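Local coordinates for protein nickel-dependent hydrogenase large subunit (PDB 3MYR) that oxidises molecular hydrogen reversibly at a nickel-iron centre, as the large subunit of a membrane-bound [NiFe] hydrogenase from a photosynthetic purple sulfur bacterium, at residues R59-C64 with D553-C558; A98-D103 with E484-A489; H174-L179 with Q541-L546. One frame throughout, in Å; residues are numbered along the deposited sequence.

Contact 1 of 3, residues R59-C64 with D553-C558. With NFV (Ni-Fe oxidized active center), chain N.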
ATOM      1  N   ARG B  59      -8.680   1.837  -3.840  1.00 19.03           N
ATOM      2  CA  ARG B  59      -8.831   0.598  -3.067  1.00 18.10           C
ATOM      3  C   ARG B  59      -8.193  -0.616  -3.749  1.00 18.81           C
ATOM      4  O   ARG B  59      -8.254  -1.718  -3.217  1.00 19.78           O
ATOM      5  CB  ARG B  59     -10.317   0.326  -2.722  1.00 18.62           C
ATOM      6  CG  ARG B  59     -10.751   1.048  -1.419  1.00 16.51           C
ATOM      7  CD  ARG B  59     -10.681   2.619  -1.531  1.00 13.40           C
ATOM      8  NE  ARG B  59     -11.443   3.230  -0.439  1.00 16.47           N
ATOM      9  CZ  ARG B  59     -11.749   4.520  -0.372  1.00 18.00           C
ATOM     10  NH1 ARG B  59     -11.548   5.295  -1.446  1.00 15.51           N
ATOM     11  NH2 ARG B  59     -12.289   5.035   0.756  1.00 16.68           N
ATOM     12  N   ILE B  60      -7.518  -0.412  -4.870  1.00 17.81           N
ATOM     13  CA  ILE B  60      -6.541  -1.417  -5.288  1.00 18.62           C
ATOM     14  C   ILE B  60      -5.583  -1.713  -4.141  1.00 19.63           C
ATOM     15  O   ILE B  60      -5.172  -2.862  -3.932  1.00 19.22           O
ATOM     16  CB  ILE B  60      -5.776  -0.947  -6.568  1.00 18.43           C
ATOM     17  CG1 ILE B  60      -6.769  -1.118  -7.743  1.00 16.24           C
ATOM     18  CG2 ILE B  60      -4.454  -1.789  -6.763  1.00 16.80           C
ATOM     19  CD1 ILE B  60      -6.194  -0.474  -9.127  1.00 15.90           C
ATOM     20  N   CYS B  61      -5.191  -0.683  -3.390  1.00 19.35           N
ATOM     21  CA  CYS B  61      -4.154  -0.936  -2.396  1.00 20.17           C
ATOM     22  C   CYS B  61      -4.078   0.140  -1.358  1.00 19.18           C
ATOM     23  O   CYS B  61      -4.074   1.301  -1.688  1.00 19.53           O
ATOM     24  CB  CYS B  61      -2.780  -1.151  -3.041  1.00 22.07           C
ATOM     25  SG  CYS B  61      -1.582  -1.758  -1.792  1.00 23.91           S
ATOM     26  N   GLY B  62      -4.073  -0.259  -0.094  1.00 18.33           N
ATOM     27  CA  GLY B  62      -3.998   0.704   0.971  1.00 18.61           C
ATOM     28  C   GLY B  62      -2.607   0.896   1.561  1.00 19.75           C
ATOM     29  O   GLY B  62      -2.432   1.671   2.521  1.00 21.25           O
ATOM     30  N   VAL B  63      -1.595   0.204   1.029  1.00 21.60           N
ATOM     31  CA  VAL B  63      -0.203   0.464   1.473  1.00 18.68           C
ATOM     32  C   VAL B  63       0.314   1.615   0.617  1.00 20.39           C
ATOM     33  O   VAL B  63       0.686   2.653   1.153  1.00 20.54           O
ATOM     34  CB  VAL B  63       0.723  -0.755   1.276  1.00 21.90           C
ATOM     35  CG1 VAL B  63       2.202  -0.358   1.628  1.00 19.76           C
ATOM     36  CG2 VAL B  63       0.267  -1.816   2.195  1.00 17.21           C
ATOM     37  N   CYS B  64       0.292   1.485  -0.723  1.00 19.34           N
ATOM     38  CA  CYS B  64       0.506   2.671  -1.518  1.00 20.49           C
ATOM     39  C   CYS B  64      -0.904   3.342  -1.647  1.00 20.81           C
ATOM     40  O   CYS B  64      -1.450   3.483  -2.735  1.00 22.53           O
ATOM     41  CB  CYS B  64       1.124   2.388  -2.900  1.00 18.21           C
ATOM     42  SG  CYS B  64       0.089   1.143  -3.795  1.00 21.68           S
ATOM     43  N   ASP B 553      10.019  -4.446  -2.664  1.00 22.02           N
ATOM     44  CA  ASP B 553       8.849  -3.920  -1.954  1.00 22.57           C
ATOM     45  C   ASP B 553       7.562  -4.426  -2.676  1.00 21.70           C
ATOM     46  O   ASP B 553       6.755  -3.630  -3.140  1.00 21.84           O
ATOM     47  CB  ASP B 553       8.949  -2.363  -1.985  1.00 22.02           C
ATOM     48  CG  ASP B 553       7.949  -1.643  -1.045  1.00 24.14           C
ATOM     49  OD1 ASP B 553       7.954  -0.375  -1.087  1.00 24.80           O
ATOM     50  OD2 ASP B 553       7.104  -2.287  -0.361  1.00 19.98           O
ATOM     51  N   PRO B 554       7.368  -5.750  -2.785  1.00 20.33           N
ATOM     52  CA  PRO B 554       6.215  -6.262  -3.562  1.00 19.67           C
ATOM     53  C   PRO B 554       4.858  -5.839  -2.994  1.00 19.48           C
ATOM     54  O   PRO B 554       4.679  -5.760  -1.781  1.00 19.32           O
ATOM     55  CB  PRO B 554       6.328  -7.788  -3.444  1.00 20.89           C
ATOM     56  CG  PRO B 554       7.783  -8.062  -3.021  1.00 20.21           C
ATOM     57  CD  PRO B 554       8.215  -6.836  -2.256  1.00 19.70           C
ATOM     58  N   CYS B 555       3.895  -5.617  -3.877  1.00 19.28           N
ATOM     59  CA  CYS B 555       2.531  -5.371  -3.476  1.00 18.73           C
ATOM     60  C   CYS B 555       1.638  -6.081  -4.490  1.00 18.13           C
ATOM     61  O   CYS B 555       1.578  -5.687  -5.658  1.00 16.56           O
ATOM     62  CB  CYS B 555       2.262  -3.860  -3.453  1.00 18.22           C
ATOM     63  SG  CYS B 555       0.507  -3.598  -2.959  1.00 24.39           S
ATOM     64  N   ILE B 556       0.990  -7.173  -4.073  1.00 18.36           N
ATOM     65  CA  ILE B 556       0.302  -8.063  -5.048  1.00 18.23           C
ATOM     66  C   ILE B 556      -1.132  -7.573  -5.219  1.00 19.23           C
ATOM     67  O   ILE B 556      -1.785  -7.846  -6.231  1.00 17.24           O
ATOM     68  CB  ILE B 556       0.345  -9.553  -4.617  1.00 17.86           C
ATOM     69  CG1 ILE B 556       1.832 -10.075  -4.505  1.00 17.92           C
ATOM     70  CG2 ILE B 556      -0.401 -10.404  -5.605  1.00 19.59           C
ATOM     71  CD1 ILE B 556       2.864  -9.550  -5.530  1.00 15.20           C
ATOM     72  N   ALA B 557      -1.638  -6.841  -4.236  1.00 17.22           N
ATOM     73  CA  ALA B 557      -2.964  -6.243  -4.467  1.00 17.67           C
ATOM     74  C   ALA B 557      -2.769  -5.201  -5.582  1.00 19.79           C
ATOM     75  O   ALA B 557      -3.529  -5.185  -6.564  1.00 20.26           O
ATOM     76  CB  ALA B 557      -3.492  -5.531  -3.147  1.00 16.21           C
ATOM     77  N   CYS B 558      -1.711  -4.382  -5.507  1.00 16.10           N
ATOM     78  CA  CYS B 558      -1.435  -3.522  -6.662  1.00 17.72           C
ATOM     79  C   CYS B 558      -1.205  -4.312  -7.947  1.00 19.41           C
ATOM     80  O   CYS B 558      -1.706  -3.943  -9.015  1.00 19.98           O
ATOM     81  CB  CYS B 558      -0.158  -2.733  -6.420  1.00 16.84           C
ATOM     82  SG  CYS B 558      -0.457  -1.183  -5.620  1.00 20.10           S
TER
HETATM   83 FE   NFV N2005       1.451   0.162  -5.376  1.00 16.26          FE
HETATM   84 NI   NFV N2005       0.252  -1.371  -3.075  1.00 22.31          NI
HETATM   85  C1  NFV N2005       1.126   0.987  -6.677  1.00 19.51           C
HETATM   86  O1  NFV N2005       0.936   1.658  -7.701  1.00 13.88           O
HETATM   87  C2  NFV N2005       2.947   1.305  -5.074  1.00 13.93           C
HETATM   88  N2  NFV N2005       3.861   2.036  -4.898  1.00 15.96           N
HETATM   89  C3  NFV N2005       2.497  -1.093  -6.317  1.00 20.92           C
HETATM   90  N3  NFV N2005       3.124  -1.885  -6.910  1.00 16.89           N
HETATM   91  O4  NFV N2005       1.932  -0.796  -3.703  1.00 19.96           O

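Contact 2 of 3, residues A98-D103 with E484-A489. With NFV (Ni-Fe oxidized active center), chain N.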
ATOM      1  N   ALA B  98       4.717  13.036   0.774  1.00 17.04           N
ATOM      2  CA  ALA B  98       4.390  12.491   2.131  1.00 18.19           C
ATOM      3  C   ALA B  98       4.165  10.996   2.017  1.00 19.07           C
ATOM      4  O   ALA B  98       4.516  10.234   2.955  1.00 19.42           O
ATOM      5  CB  ALA B  98       3.123  13.135   2.740  1.00 15.26           C
ATOM      6  N   GLN B  99       3.550  10.550   0.910  1.00 18.60           N
ATOM      7  CA  GLN B  99       3.260   9.096   0.784  1.00 16.12           C
ATOM      8  C   GLN B  99       4.576   8.276   0.597  1.00 18.02           C
ATOM      9  O   GLN B  99       4.739   7.166   1.140  1.00 17.07           O
ATOM     10  CB  GLN B  99       2.319   8.855  -0.427  1.00 16.25           C
ATOM     11  CG  GLN B  99       2.158   7.359  -0.778  1.00 17.11           C
ATOM     12  CD  GLN B  99       1.569   6.546   0.411  1.00 22.36           C
ATOM     13  OE1 GLN B  99       0.791   7.071   1.180  1.00 20.86           O
ATOM     14  NE2 GLN B  99       1.957   5.257   0.546  1.00 18.93           N
ATOM     15  N   TYR B 100       5.468   8.748  -0.295  1.00 16.37           N
ATOM     16  CA  TYR B 100       6.756   8.127  -0.458  1.00 18.89           C
ATOM     17  C   TYR B 100       7.477   7.956   0.871  1.00 19.48           C
ATOM     18  O   TYR B 100       8.044   6.891   1.157  1.00 21.96           O
ATOM     19  CB  TYR B 100       7.693   9.019  -1.310  1.00 17.19           C
ATOM     20  CG  TYR B 100       7.679   8.633  -2.747  1.00 18.47           C
ATOM     21  CD1 TYR B 100       6.617   9.029  -3.594  1.00 18.65           C
ATOM     22  CD2 TYR B 100       8.762   7.994  -3.306  1.00 19.31           C
ATOM     23  CE1 TYR B 100       6.635   8.773  -4.977  1.00 25.42           C
ATOM     24  CE2 TYR B 100       8.788   7.737  -4.683  1.00 21.25           C
ATOM     25  CZ  TYR B 100       7.765   8.154  -5.527  1.00 24.12           C
ATOM     26  OH  TYR B 100       7.869   7.891  -6.930  1.00 23.65           O
ATOM     27  N   ILE B 101       7.557   9.040   1.625  1.00 19.04           N
ATOM     28  CA  ILE B 101       8.389   9.028   2.848  1.00 18.74           C
ATOM     29  C   ILE B 101       7.784   8.055   3.866  1.00 20.30           C
ATOM     30  O   ILE B 101       8.466   7.221   4.403  1.00 19.93           O
ATOM     31  CB  ILE B 101       8.485  10.424   3.364  1.00 16.49           C
ATOM     32  CG1 ILE B 101       9.384  11.173   2.329  1.00 23.73           C
ATOM     33  CG2 ILE B 101       9.219  10.467   4.717  1.00 20.03           C
ATOM     34  CD1 ILE B 101       9.034  12.645   2.355  1.00 23.62           C
ATOM     35  N   HIS B 102       6.467   8.135   4.079  1.00 18.19           N
ATOM     36  CA  HIS B 102       5.782   7.243   4.984  1.00 19.02           C
ATOM     37  C   HIS B 102       6.044   5.810   4.541  1.00 19.12           C
ATOM     38  O   HIS B 102       6.372   4.955   5.322  1.00 20.60           O
ATOM     39  CB  HIS B 102       4.251   7.546   4.936  1.00 16.80           C
ATOM     40  CG  HIS B 102       3.446   6.666   5.832  1.00 17.69           C
ATOM     41  ND1 HIS B 102       2.963   5.432   5.431  1.00 20.55           N
ATOM     42  CD2 HIS B 102       3.080   6.815   7.132  1.00 20.16           C
ATOM     43  CE1 HIS B 102       2.282   4.897   6.436  1.00 21.27           C
ATOM     44  NE2 HIS B 102       2.379   5.694   7.491  1.00 20.79           N
ATOM     45  N   ASP B 103       5.815   5.537   3.260  1.00 19.57           N
ATOM     46  CA  ASP B 103       5.798   4.187   2.726  1.00 19.13           C
ATOM     47  C   ASP B 103       7.251   3.569   2.722  1.00 19.17           C
ATOM     48  O   ASP B 103       7.448   2.459   3.180  1.00 20.10           O
ATOM     49  CB  ASP B 103       5.256   4.324   1.292  1.00 21.21           C
ATOM     50  CG  ASP B 103       4.845   3.029   0.671  1.00 22.37           C
ATOM     51  OD1 ASP B 103       5.402   1.941   1.043  1.00 27.97           O
ATOM     52  OD2 ASP B 103       3.932   3.096  -0.220  1.00 22.94           O
ATOM     53  N   GLU B 484       4.766   8.187 -10.684  1.00 23.99           N
ATOM     54  CA  GLU B 484       5.855   7.352 -10.160  1.00 24.33           C
ATOM     55  C   GLU B 484       5.393   7.046  -8.752  1.00 22.65           C
ATOM     56  O   GLU B 484       5.407   7.926  -7.899  1.00 24.20           O
ATOM     57  CB  GLU B 484       7.189   8.121 -10.145  1.00 22.84           C
ATOM     58  CG  GLU B 484       7.991   8.119 -11.518  1.00 23.73           C
ATOM     59  CD  GLU B 484       8.477   6.701 -12.003  1.00 25.86           C
ATOM     60  OE1 GLU B 484       8.779   5.768 -11.175  1.00 26.46           O
ATOM     61  OE2 GLU B 484       8.582   6.541 -13.246  1.00 28.97           O
ATOM     62  N   ALA B 485       4.864   5.849  -8.541  1.00 19.21           N
ATOM     63  CA  ALA B 485       4.393   5.435  -7.211  1.00 18.71           C
ATOM     64  C   ALA B 485       5.653   4.962  -6.439  1.00 17.87           C
ATOM     65  O   ALA B 485       6.688   4.727  -7.065  1.00 17.32           O
ATOM     66  CB  ALA B 485       3.382   4.282  -7.372  1.00 16.18           C
ATOM     67  N   PRO B 486       5.612   4.908  -5.091  1.00 18.82           N
ATOM     68  CA  PRO B 486       6.825   4.380  -4.398  1.00 19.50           C
ATOM     69  C   PRO B 486       7.437   3.068  -4.944  1.00 19.25           C
ATOM     70  O   PRO B 486       8.643   2.893  -4.850  1.00 21.33           O
ATOM     71  CB  PRO B 486       6.344   4.154  -2.940  1.00 17.85           C
ATOM     72  CG  PRO B 486       5.263   5.211  -2.802  1.00 19.70           C
ATOM     73  CD  PRO B 486       4.507   5.202  -4.134  1.00 17.02           C
ATOM     74  N   ARG B 487       6.627   2.172  -5.523  1.00 20.33           N
ATOM     75  CA  ARG B 487       7.171   0.956  -6.110  1.00 19.25           C
ATOM     76  C   ARG B 487       7.547   1.072  -7.585  1.00 20.74           C
ATOM     77  O   ARG B 487       8.192   0.191  -8.099  1.00 20.53           O
ATOM     78  CB  ARG B 487       6.271  -0.247  -5.826  1.00 17.44           C
ATOM     79  CG  ARG B 487       6.270  -0.580  -4.340  1.00 19.02           C
ATOM     80  CD  ARG B 487       5.000  -1.342  -3.871  1.00 14.56           C
ATOM     81  NE  ARG B 487       5.065  -1.407  -2.394  1.00 19.92           N
ATOM     82  CZ  ARG B 487       4.745  -0.408  -1.553  1.00 23.23           C
ATOM     83  NH1 ARG B 487       4.257   0.799  -1.924  1.00 23.98           N
ATOM     84  NH2 ARG B 487       5.044  -0.561  -0.323  1.00 18.65           N
ATOM     85  N   GLY B 488       7.229   2.189  -8.237  1.00 18.43           N
ATOM     86  CA  GLY B 488       7.714   2.438  -9.595  1.00 17.57           C
ATOM     87  C   GLY B 488       6.564   2.986 -10.488  1.00 20.70           C
ATOM     88  O   GLY B 488       5.511   3.449  -9.986  1.00 18.57           O
ATOM     89  N   ALA B 489       6.741   2.872 -11.801  1.00 20.75           N
ATOM     90  CA  ALA B 489       5.916   3.542 -12.784  1.00 21.79           C
ATOM     91  C   ALA B 489       4.514   2.951 -12.806  1.00 22.02           C
ATOM     92  O   ALA B 489       4.394   1.759 -13.037  1.00 20.27           O
ATOM     93  CB  ALA B 489       6.542   3.335 -14.190  1.00 19.92           C
TER
HETATM   94 FE   NFV N2005       1.451   0.162  -5.376  1.00 16.26          FE
HETATM   95 NI   NFV N2005       0.252  -1.371  -3.075  1.00 22.31          NI
HETATM   96  C1  NFV N2005       1.126   0.987  -6.677  1.00 19.51           C
HETATM   97  O1  NFV N2005       0.936   1.658  -7.701  1.00 13.88           O
HETATM   98  C2  NFV N2005       2.947   1.305  -5.074  1.00 13.93           C
HETATM   99  N2  NFV N2005       3.861   2.036  -4.898  1.00 15.96           N
HETATM  100  C3  NFV N2005       2.497  -1.093  -6.317  1.00 20.92           C
HETATM  101  N3  NFV N2005       3.124  -1.885  -6.910  1.00 16.89           N
HETATM  102  O4  NFV N2005       1.932  -0.796  -3.703  1.00 19.96           O

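Contact 3 of 3, residues H174-L179 with Q541-L546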
ATOM      1  N   HIS B 174      20.339 -17.715  12.002  1.00 26.33           N
ATOM      2  CA  HIS B 174      20.763 -18.164  10.653  1.00 27.12           C
ATOM      3  C   HIS B 174      22.118 -17.466  10.326  1.00 28.52           C
ATOM      4  O   HIS B 174      22.328 -16.283  10.725  1.00 25.60           O
ATOM      5  CB  HIS B 174      19.703 -17.736   9.628  1.00 25.60           C
ATOM      6  CG  HIS B 174      19.896 -18.327   8.257  1.00 26.81           C
ATOM      7  ND1 HIS B 174      20.857 -17.873   7.375  1.00 23.02           N
ATOM      8  CD2 HIS B 174      19.161 -19.242   7.571  1.00 21.20           C
ATOM      9  CE1 HIS B 174      20.774 -18.551   6.245  1.00 23.99           C
ATOM     10  NE2 HIS B 174      19.715 -19.340   6.318  1.00 27.11           N
ATOM     11  N   PRO B 175      23.042 -18.190   9.627  1.00 28.22           N
ATOM     12  CA  PRO B 175      24.387 -17.648   9.365  1.00 27.83           C
ATOM     13  C   PRO B 175      24.341 -16.429   8.428  1.00 28.10           C
ATOM     14  O   PRO B 175      25.279 -15.631   8.439  1.00 27.38           O
ATOM     15  CB  PRO B 175      25.139 -18.842   8.710  1.00 29.41           C
ATOM     16  CG  PRO B 175      24.003 -19.762   8.192  1.00 31.12           C
ATOM     17  CD  PRO B 175      22.966 -19.634   9.297  1.00 29.01           C
ATOM     18  N   ALA B 176      23.226 -16.230   7.708  1.00 24.42           N
ATOM     19  CA  ALA B 176      23.077 -15.029   6.865  1.00 25.86           C
ATOM     20  C   ALA B 176      23.000 -13.744   7.716  1.00 24.29           C
ATOM     21  O   ALA B 176      23.205 -12.614   7.230  1.00 25.08           O
ATOM     22  CB  ALA B 176      21.826 -15.163   5.938  1.00 25.10           C
ATOM     23  N   TYR B 177      22.660 -13.899   8.995  1.00 24.34           N
ATOM     24  CA  TYR B 177      22.623 -12.695   9.890  1.00 24.35           C
ATOM     25  C   TYR B 177      24.019 -12.323  10.362  1.00 23.83           C
ATOM     26  O   TYR B 177      24.714 -13.167  10.905  1.00 26.34           O
ATOM     27  CB  TYR B 177      21.717 -12.922  11.108  1.00 22.16           C
ATOM     28  CG  TYR B 177      20.231 -12.930  10.822  1.00 22.07           C
ATOM     29  CD1 TYR B 177      19.473 -14.072  11.080  1.00 23.13           C
ATOM     30  CD2 TYR B 177      19.563 -11.741  10.417  1.00 24.72           C
ATOM     31  CE1 TYR B 177      18.071 -14.065  10.901  1.00 20.39           C
ATOM     32  CE2 TYR B 177      18.189 -11.688  10.260  1.00 21.89           C
ATOM     33  CZ  TYR B 177      17.440 -12.867  10.508  1.00 22.03           C
ATOM     34  OH  TYR B 177      16.088 -12.820  10.286  1.00 23.11           O
ATOM     35  N   ARG B 178      24.455 -11.091  10.111  1.00 23.21           N
ATOM     36  CA  ARG B 178      25.857 -10.772  10.352  1.00 24.29           C
ATOM     37  C   ARG B 178      26.086  -9.604  11.331  1.00 23.48           C
ATOM     38  O   ARG B 178      27.225  -9.387  11.763  1.00 23.96           O
ATOM     39  CB  ARG B 178      26.588 -10.487   9.022  1.00 25.59           C
ATOM     40  CG  ARG B 178      26.455 -11.559   7.847  1.00 26.48           C
ATOM     41  CD  ARG B 178      27.398 -11.023   6.770  1.00 33.45           C
ATOM     42  NE  ARG B 178      27.134 -11.059   5.314  1.00 37.43           N
ATOM     43  CZ  ARG B 178      26.941 -12.166   4.685  1.00 36.72           C
ATOM     44  NH1 ARG B 178      26.760 -12.201   3.375  1.00 27.38           N
ATOM     45  NH2 ARG B 178      26.816 -13.259   5.438  1.00 54.20           N
ATOM     46  N   LEU B 179      25.051  -8.798  11.604  1.00 21.08           N
ATOM     47  CA  LEU B 179      25.202  -7.639  12.527  1.00 23.35           C
ATOM     48  C   LEU B 179      25.617  -8.046  13.940  1.00 22.45           C
ATOM     49  O   LEU B 179      25.107  -9.022  14.485  1.00 23.84           O
ATOM     50  CB  LEU B 179      23.904  -6.782  12.599  1.00 20.56           C
ATOM     51  CG  LEU B 179      23.304  -6.269  11.300  1.00 21.74           C
ATOM     52  CD1 LEU B 179      21.972  -5.447  11.623  1.00 20.67           C
ATOM     53  CD2 LEU B 179      24.312  -5.411  10.539  1.00 23.78           C
ATOM     54  N   GLN B 541      14.410 -22.222   5.693  1.00 34.23           N
ATOM     55  CA  GLN B 541      14.601 -20.885   6.237  1.00 31.07           C
ATOM     56  C   GLN B 541      15.211 -20.073   5.088  1.00 30.37           C
ATOM     57  O   GLN B 541      16.391 -19.712   5.127  1.00 29.22           O
ATOM     58  CB  GLN B 541      15.567 -20.888   7.455  1.00 30.57           C
ATOM     59  CG  GLN B 541      15.102 -21.760   8.648  1.00 33.20           C
ATOM     60  CD  GLN B 541      15.781 -21.387  10.010  1.00 34.66           C
ATOM     61  OE1 GLN B 541      16.859 -20.856  10.061  1.00 35.60           O
ATOM     62  NE2 GLN B 541      15.073 -21.599  11.092  1.00 39.26           N
ATOM     63  N   PRO B 542      14.415 -19.813   4.040  1.00 28.90           N
ATOM     64  CA  PRO B 542      14.925 -19.215   2.800  1.00 28.61           C
ATOM     65  C   PRO B 542      15.119 -17.679   2.940  1.00 27.79           C
ATOM     66  O   PRO B 542      14.590 -16.897   2.164  1.00 27.01           O
ATOM     67  CB  PRO B 542      13.797 -19.549   1.822  1.00 28.48           C
ATOM     68  CG  PRO B 542      12.557 -19.239   2.695  1.00 26.88           C
ATOM     69  CD  PRO B 542      12.941 -20.002   3.981  1.00 30.27           C
ATOM     70  N   ILE B 543      15.866 -17.254   3.952  1.00 26.91           N
ATOM     71  CA  ILE B 543      16.115 -15.858   4.156  1.00 25.17           C
ATOM     72  C   ILE B 543      16.747 -15.182   2.916  1.00 25.74           C
ATOM     73  O   ILE B 543      16.517 -14.022   2.678  1.00 24.80           O
ATOM     74  CB  ILE B 543      16.964 -15.703   5.390  1.00 27.08           C
ATOM     75  CG1 ILE B 543      17.028 -14.248   5.867  1.00 26.27           C
ATOM     76  CG2 ILE B 543      18.336 -16.284   5.153  1.00 25.24           C
ATOM     77  CD1 ILE B 543      17.474 -14.129   7.361  1.00 28.49           C
ATOM     78  N   GLU B 544      17.458 -15.931   2.069  1.00 25.06           N
ATOM     79  CA  GLU B 544      18.100 -15.281   0.939  1.00 25.34           C
ATOM     80  C   GLU B 544      17.079 -14.908  -0.109  1.00 25.28           C
ATOM     81  O   GLU B 544      17.238 -13.930  -0.810  1.00 25.07           O
ATOM     82  CB  GLU B 544      19.155 -16.184   0.296  1.00 25.54           C
ATOM     83  CG  GLU B 544      20.320 -16.648   1.258  1.00 25.26           C
ATOM     84  CD  GLU B 544      20.042 -17.968   2.002  1.00 29.52           C
ATOM     85  OE1 GLU B 544      21.015 -18.641   2.414  1.00 31.04           O
ATOM     86  OE2 GLU B 544      18.868 -18.353   2.215  1.00 28.63           O
ATOM     87  N   ILE B 545      16.034 -15.706  -0.250  1.00 24.56           N
ATOM     88  CA  ILE B 545      14.956 -15.364  -1.168  1.00 23.21           C
ATOM     89  C   ILE B 545      14.250 -14.086  -0.668  1.00 23.84           C
ATOM     90  O   ILE B 545      14.039 -13.132  -1.438  1.00 24.18           O
ATOM     91  CB  ILE B 545      13.984 -16.551  -1.312  1.00 23.24           C
ATOM     92  CG1 ILE B 545      14.605 -17.591  -2.247  1.00 24.97           C
ATOM     93  CG2 ILE B 545      12.605 -16.068  -1.876  1.00 21.18           C
ATOM     94  CD1 ILE B 545      13.731 -18.932  -2.374  1.00 25.97           C
ATOM     95  N   LEU B 546      13.944 -14.059   0.631  1.00 23.26           N
ATOM     96  CA  LEU B 546      13.205 -12.971   1.211  1.00 23.40           C
ATOM     97  C   LEU B 546      13.996 -11.676   1.055  1.00 23.58           C
ATOM     98  O   LEU B 546      13.427 -10.659   0.766  1.00 22.38           O
ATOM     99  CB  LEU B 546      12.913 -13.248   2.699  1.00 23.15           C
ATOM    100  CG  LEU B 546      12.035 -14.488   2.999  1.00 27.59           C
ATOM    101  CD1 LEU B 546      11.787 -14.581   4.515  1.00 29.42           C
ATOM    102  CD2 LEU B 546      10.728 -14.451   2.269  1.00 25.76           C
TER
HETATM  103  O   HOH W   1      18.724 -20.428   3.837  1.00 17.40           O

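Contact 1 of 3, residues R59-C64 with D553-C558
Cys61 and Cys555 meet through their sulfurs at the nickel, with Cys61 SG 3.0 Å from Cys555 SG. The nickel lies 2.3 Å from Cys61 SG and 2.2 Å from Cys555 SG. In both residues SG stands anti to the backbone N (chi1 -170° in Cys61, 179° in Cys555), and each SG ends at the nickel. Cys64 is built differently. Its SG sits between the backbone N and the carbonyl carbon (chi1 54°), and it approaches Cys558 SG to 3.0 Å. That separation is far longer than a disulfide, so the two sulfurs are held together by metal; the iron lies 2.3 Å from Cys64 SG. Both of these sulfurs also come close to the nickel, consistent with bridging thiolates. The pattern is the hallmark of the [NiFe] hydrogenase large subunit: two CxxC motifs, one near each end of the chain, place four cysteines around the Ni-Fe centre, here in its oxidised Ni-A state. Backbone N-H groups steady the two nickel-only sulfurs. Val63 N donates to Cys61 SG, and Cys558 N donates to Cys555 SG at 3.5 Å, a capping bond in which Cys555 is the N-cap of helix 556-560. Beside the metals the packing is close. Ile60 CG2, anti to its backbone N, presses on Cys558 CA at 3.5 Å, tighter than usual for carbon, while the methyl CB of Ala557 lies against the carbonyl oxygen of Ile60, 3.2 Å from Ile60 O. That carbonyl also accepts from Arg39, and Glu14 receives the N-H of Ala557. The small subunit reaches the same loop, with Glu19 of that chain packing on Val63.

Contact 2 of 3, residues A98-D103 with E484-A489
Asp103 and Arg487 form an end-on, two-point salt bridge: NH2 of Arg487 donates to OD1 of Asp103 at 2.9 Å, and NH1 of Arg487 to OD2 of Asp103 at 2.9 Å. The second bond is the straighter one (164°) and lies in the guanidinium plane, whereas OD1, met on its syn lone pair, is tilted from it; the two flat groups are turned 38° apart. Gln99 NE2 reaches the same OD2 on its anti side, from the face opposite Arg487 NH1. In Asp103, chi1 sets CG anti to the backbone N, and the carboxylate beyond it meets Arg487. Pro486 fills the middle, its CG lying 3.6 Å from Asp103 OD2 and its CA over one face of the Tyr100 ring, 4.1 Å from the centroid in a CH-pi contact. The architecture is helix 86-112 packed against a beta hairpin: Ala485 to Gly488 is a type I turn joining strands 476-485 and 488-497, and its tip faces the Ni-Fe centre, where Arg487 N donates to the group's N2 at 2.8 Å. A weak bond from Arg487 NH1 goes to the same atom, and Asp553 forms a second salt bridge with NH2. Tyr100 belongs to the tight part too, its OH donating to Glu484 O at 2.6 Å from above the carbonyl plane. Looser is Gln99 beside the proline, CG to Pro486 CG being 4.3 Å, and the Glu484 carboxylate, on a chain bent at chi2, pairs with Arg393. No side faces solvent, since every touching residue is buried.

Contact 3 of 3, residues H174-L179 with Q541-L546
The imidazole of His174 carries Ile543 CG2 over one face, 3.6 Å from the ring centroid and 15° off the normal, a CH-pi contact displaced toward the rim. Around its edge, close to the ring plane, lie Ala176 N, Gln541 OE1 and a water. The ring of Tyr177 likewise has Ile543 CD1 over one face, nearest CZ at 3.4 Å, so a single isoleucine serves both aromatics with two different methyls; His174 N lies at the Tyr177 edge, in plane. In Ile543, CG1 is anti to the backbone N (chi1 -167°), which puts CG2 between the N and the carbonyl carbon; Ala176 CB also touches CG2, at 3.7 Å. Each imidazole nitrogen has a polar partner. His174 ND1 accepts from Ala176 N at 2.9 Å, which helps fix the ring's rotation. His174 NE2 meets the water at 2.9 Å, and the water also lies within hydrogen-bonding distance of Gln541 O and Glu544 OE2, linking the ring to the start of the helix. The carboxylate of Glu544 stands almost perpendicular to the imidazole, 86° between planes, with OE1 hydrogen-bonded to Val537 N. An alanine in place of His174 would probably leave the water short of a partner, the N-H of Ala176 without its acceptor and a gap beside the Ile543 methyl. A hydrogen bond joins Tyr177 OH to Leu114 O. The arrangement is plain packing away from the metal sites: a type I turn, His174 to Tyr177, laid against the N-terminus of helix 543-551, with Pro542 as N-cap and centre of an inverse gamma turn.

In the fold
Contacts 1 and 2 belong to one buried core, their centres about 11 Å apart, and both touch the Ni-Fe group; contact 3 lies about 26 and 27 Å from them, centre to centre, farther out in the chain and with partly exposed residues. Contact 1 is joined by thiolates and metal, contact 2 by a salt bridge, a hydrogen bond to a backbone carbonyl and proline-on-ring packing, contact 3 by methyl-on-ring packing and a water. The first two meet directly, through a salt bridge between their second segments. The nearest atoms of contacts 1 and 3 are about 7 Å apart, but helices 543-551 and 556-560, which carry their second segments, are consecutive.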